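Local coordinates for Orf c02003 protein (Sulfolobus solfataricus P2, PDB 2Q00) that is of unknown function but belongs to the archaeal PaREP1 family and folds as a compact, all-helical bundle, at residues K29-A34 with S85-H90. Numbering follows the deposited sequence.
Sequences KYYKAA and SAWTLH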
loop_
_atom_site.group_PDB
_atom_site.type_symbol
_atom_site.label_atom_id
_atom_site.label_comp_id
_atom_site.label_asym_id
_atom_site.label_seq_id
_atom_site.Cartn_x
_atom_site.Cartn_y
_atom_site.Cartn_z
ATOM N N LYS A 29 1.321 3.343 8.509
ATOM C CA LYS A 29 -0.085 3.309 8.121
ATOM C C LYS A 29 -0.217 3.411 6.618
ATOM O O LYS A 29 -1.101 2.778 6.020
ATOM C CB LYS A 29 -0.872 4.431 8.799
ATOM C CG LYS A 29 -1.572 3.998 10.084
ATOM C CD LYS A 29 -0.638 3.903 11.267
ATOM C CE LYS A 29 -0.999 2.726 12.172
ATOM N NZ LYS A 29 -2.466 2.549 12.367
ATOM N N TYR A 30 0.658 4.207 6.006
ATOM C CA TYR A 30 0.650 4.355 4.557
ATOM C C TYR A 30 0.996 3.009 3.948
ATOM O O TYR A 30 0.433 2.618 2.930
ATOM C CB TYR A 30 1.675 5.390 4.102
ATOM C CG TYR A 30 1.237 6.830 4.262
ATOM C CD1 TYR A 30 0.117 7.310 3.586
ATOM C CD2 TYR A 30 1.954 7.716 5.077
ATOM C CE1 TYR A 30 -0.285 8.636 3.714
ATOM C CE2 TYR A 30 1.566 9.052 5.211
ATOM C CZ TYR A 30 0.438 9.509 4.522
ATOM O OH TYR A 30 0.029 10.823 4.619
ATOM N N TYR A 31 1.936 2.302 4.568
ATOM C CA TYR A 31 2.322 1.000 4.050
ATOM C C TYR A 31 1.154 0.021 4.199
ATOM O O TYR A 31 0.830 -0.712 3.272
ATOM C CB TYR A 31 3.549 0.465 4.784
ATOM C CG TYR A 31 3.971 -0.902 4.292
ATOM C CD1 TYR A 31 4.411 -1.085 2.976
ATOM C CD2 TYR A 31 3.914 -2.017 5.132
ATOM C CE1 TYR A 31 4.780 -2.339 2.514
ATOM C CE2 TYR A 31 4.282 -3.275 4.678
ATOM C CZ TYR A 31 4.711 -3.428 3.364
ATOM O OH TYR A 31 5.037 -4.668 2.888
ATOM N N LYS A 32 0.530 0.006 5.373
ATOM C CA LYS A 32 -0.613 -0.871 5.605
ATOM C C LYS A 32 -1.716 -0.545 4.604
ATOM O O LYS A 32 -2.407 -1.440 4.134
ATOM C CB LYS A 32 -1.133 -0.718 7.035
ATOM C CG LYS A 32 -0.264 -1.408 8.068
ATOM C CD LYS A 32 -0.840 -1.269 9.466
ATOM C CE LYS A 32 -0.026 -2.051 10.503
ATOM N NZ LYS A 32 -0.695 -1.961 11.849
ATOM N N ALA A 33 -1.868 0.736 4.276
ATOM C CA ALA A 33 -2.865 1.155 3.299
ATOM C C ALA A 33 -2.520 0.495 1.972
ATOM O O ALA A 33 -3.402 0.038 1.242
ATOM C CB ALA A 33 -2.870 2.697 3.136
ATOM N N ALA A 34 -1.226 0.446 1.665
ATOM C CA ALA A 34 -0.757 -0.158 0.416
ATOM C C ALA A 34 -0.982 -1.661 0.407
ATOM O O ALA A 34 -1.409 -2.228 -0.602
ATOM C CB ALA A 34 0.718 0.146 0.203
ATOM N N SER A 85 7.446 2.145 -3.589
ATOM C CA SER A 85 7.347 3.308 -2.701
ATOM C C SER A 85 6.780 2.895 -1.339
ATOM O O SER A 85 7.242 3.353 -0.279
ATOM C CB SER A 85 6.423 4.360 -3.301
ATOM O OG SER A 85 6.879 4.760 -4.569
ATOM N N ALA A 86 5.761 2.041 -1.376
ATOM C CA ALA A 86 5.146 1.570 -0.151
ATOM C C ALA A 86 6.224 0.835 0.655
ATOM O O ALA A 86 6.372 1.050 1.867
ATOM C CB ALA A 86 3.955 0.619 -0.476
ATOM N N TRP A 87 6.983 -0.020 -0.028
ATOM C CA TRP A 87 8.038 -0.792 0.623
ATOM C C TRP A 87 9.061 0.147 1.250
ATOM O O TRP A 87 9.474 -0.055 2.392
ATOM C CB TRP A 87 8.705 -1.729 -0.402
ATOM C CG TRP A 87 9.717 -2.686 0.185
ATOM C CD1 TRP A 87 11.071 -2.701 -0.046
ATOM C CD2 TRP A 87 9.468 -3.728 1.139
ATOM N NE1 TRP A 87 11.673 -3.682 0.712
ATOM C CE2 TRP A 87 10.715 -4.327 1.448
ATOM C CE3 TRP A 87 8.316 -4.214 1.767
ATOM C CZ2 TRP A 87 10.836 -5.382 2.359
ATOM C CZ3 TRP A 87 8.438 -5.261 2.673
ATOM C CH2 TRP A 87 9.689 -5.833 2.962
ATOM N N THR A 88 9.448 1.185 0.509
ATOM C CA THR A 88 10.430 2.165 0.999
ATOM C C THR A 88 9.931 2.820 2.271
ATOM O O THR A 88 10.686 3.020 3.231
ATOM C CB THR A 88 10.681 3.298 0.002
ATOM O OG1 THR A 88 11.120 2.761 -1.250
ATOM C CG2 THR A 88 11.731 4.249 0.561
ATOM N N LEU A 89 8.656 3.183 2.262
ATOM C CA LEU A 89 8.053 3.792 3.429
ATOM C C LEU A 89 8.174 2.803 4.582
ATOM O O LEU A 89 8.516 3.182 5.702
ATOM C CB LEU A 89 6.569 4.114 3.158
ATOM C CG LEU A 89 6.304 5.410 2.391
ATOM C CD1 LEU A 89 4.864 5.526 1.970
ATOM C CD2 LEU A 89 6.695 6.564 3.293
ATOM N N HIS A 90 7.904 1.535 4.291
ATOM C CA HIS A 90 7.956 0.488 5.300
ATOM C C HIS A 90 9.339 0.318 5.925
ATOM O O HIS A 90 9.500 0.444 7.144
ATOM C CB HIS A 90 7.511 -0.844 4.689
ATOM C CG HIS A 90 7.365 -1.948 5.689
ATOM N ND1 HIS A 90 7.529 -3.277 5.360
ATOM C CD2 HIS A 90 7.049 -1.921 7.006
ATOM C CE1 HIS A 90 7.324 -4.023 6.432
ATOM N NE2 HIS A 90 7.031 -3.224 7.444
#
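Segments 29-34 and 85-90, on helices 23-45 and 79-95, run roughly antiparallel at 145°, their axes 8.5 Å apart, and across them the CA atoms of Tyr-31 and Ala-86 are nearest, 5.1 Å apart. Ala-34 and Ala-86 permit this closeness by meeting methyl to methyl, CB to CB at 3.3 Å. One turn back toward the N-terminus, the Tyr-31 ring leaves its helix with CG anti to the backbone N (chi1 179°) and runs past Ala-86, its CD1 3.9 Å from Ala-86 CB. The imidazole of His-90 lies over one face in an offset stack, planes 7° apart and centroids 3.9 Å apart, while His-90 CB sits above the phenol centre in a CH-pi contact. Tyr-31 OH reaches the indole rim, 3.5 Å from Trp-87 CZ3 and near its plane. Tyr-30 turns from this group, touching Leu-89 CD1 through its CB (3.8 Å) and sending its hydroxyl to Glu-15 on helix 6-19. An alanine in place of Tyr-31 would probably leave the imidazole without its stacking partner and open a gap beside Trp-87. With no hydrogen bond between the segments, this buried joint in the helical bundle rests on aromatic stacking and apolar packing.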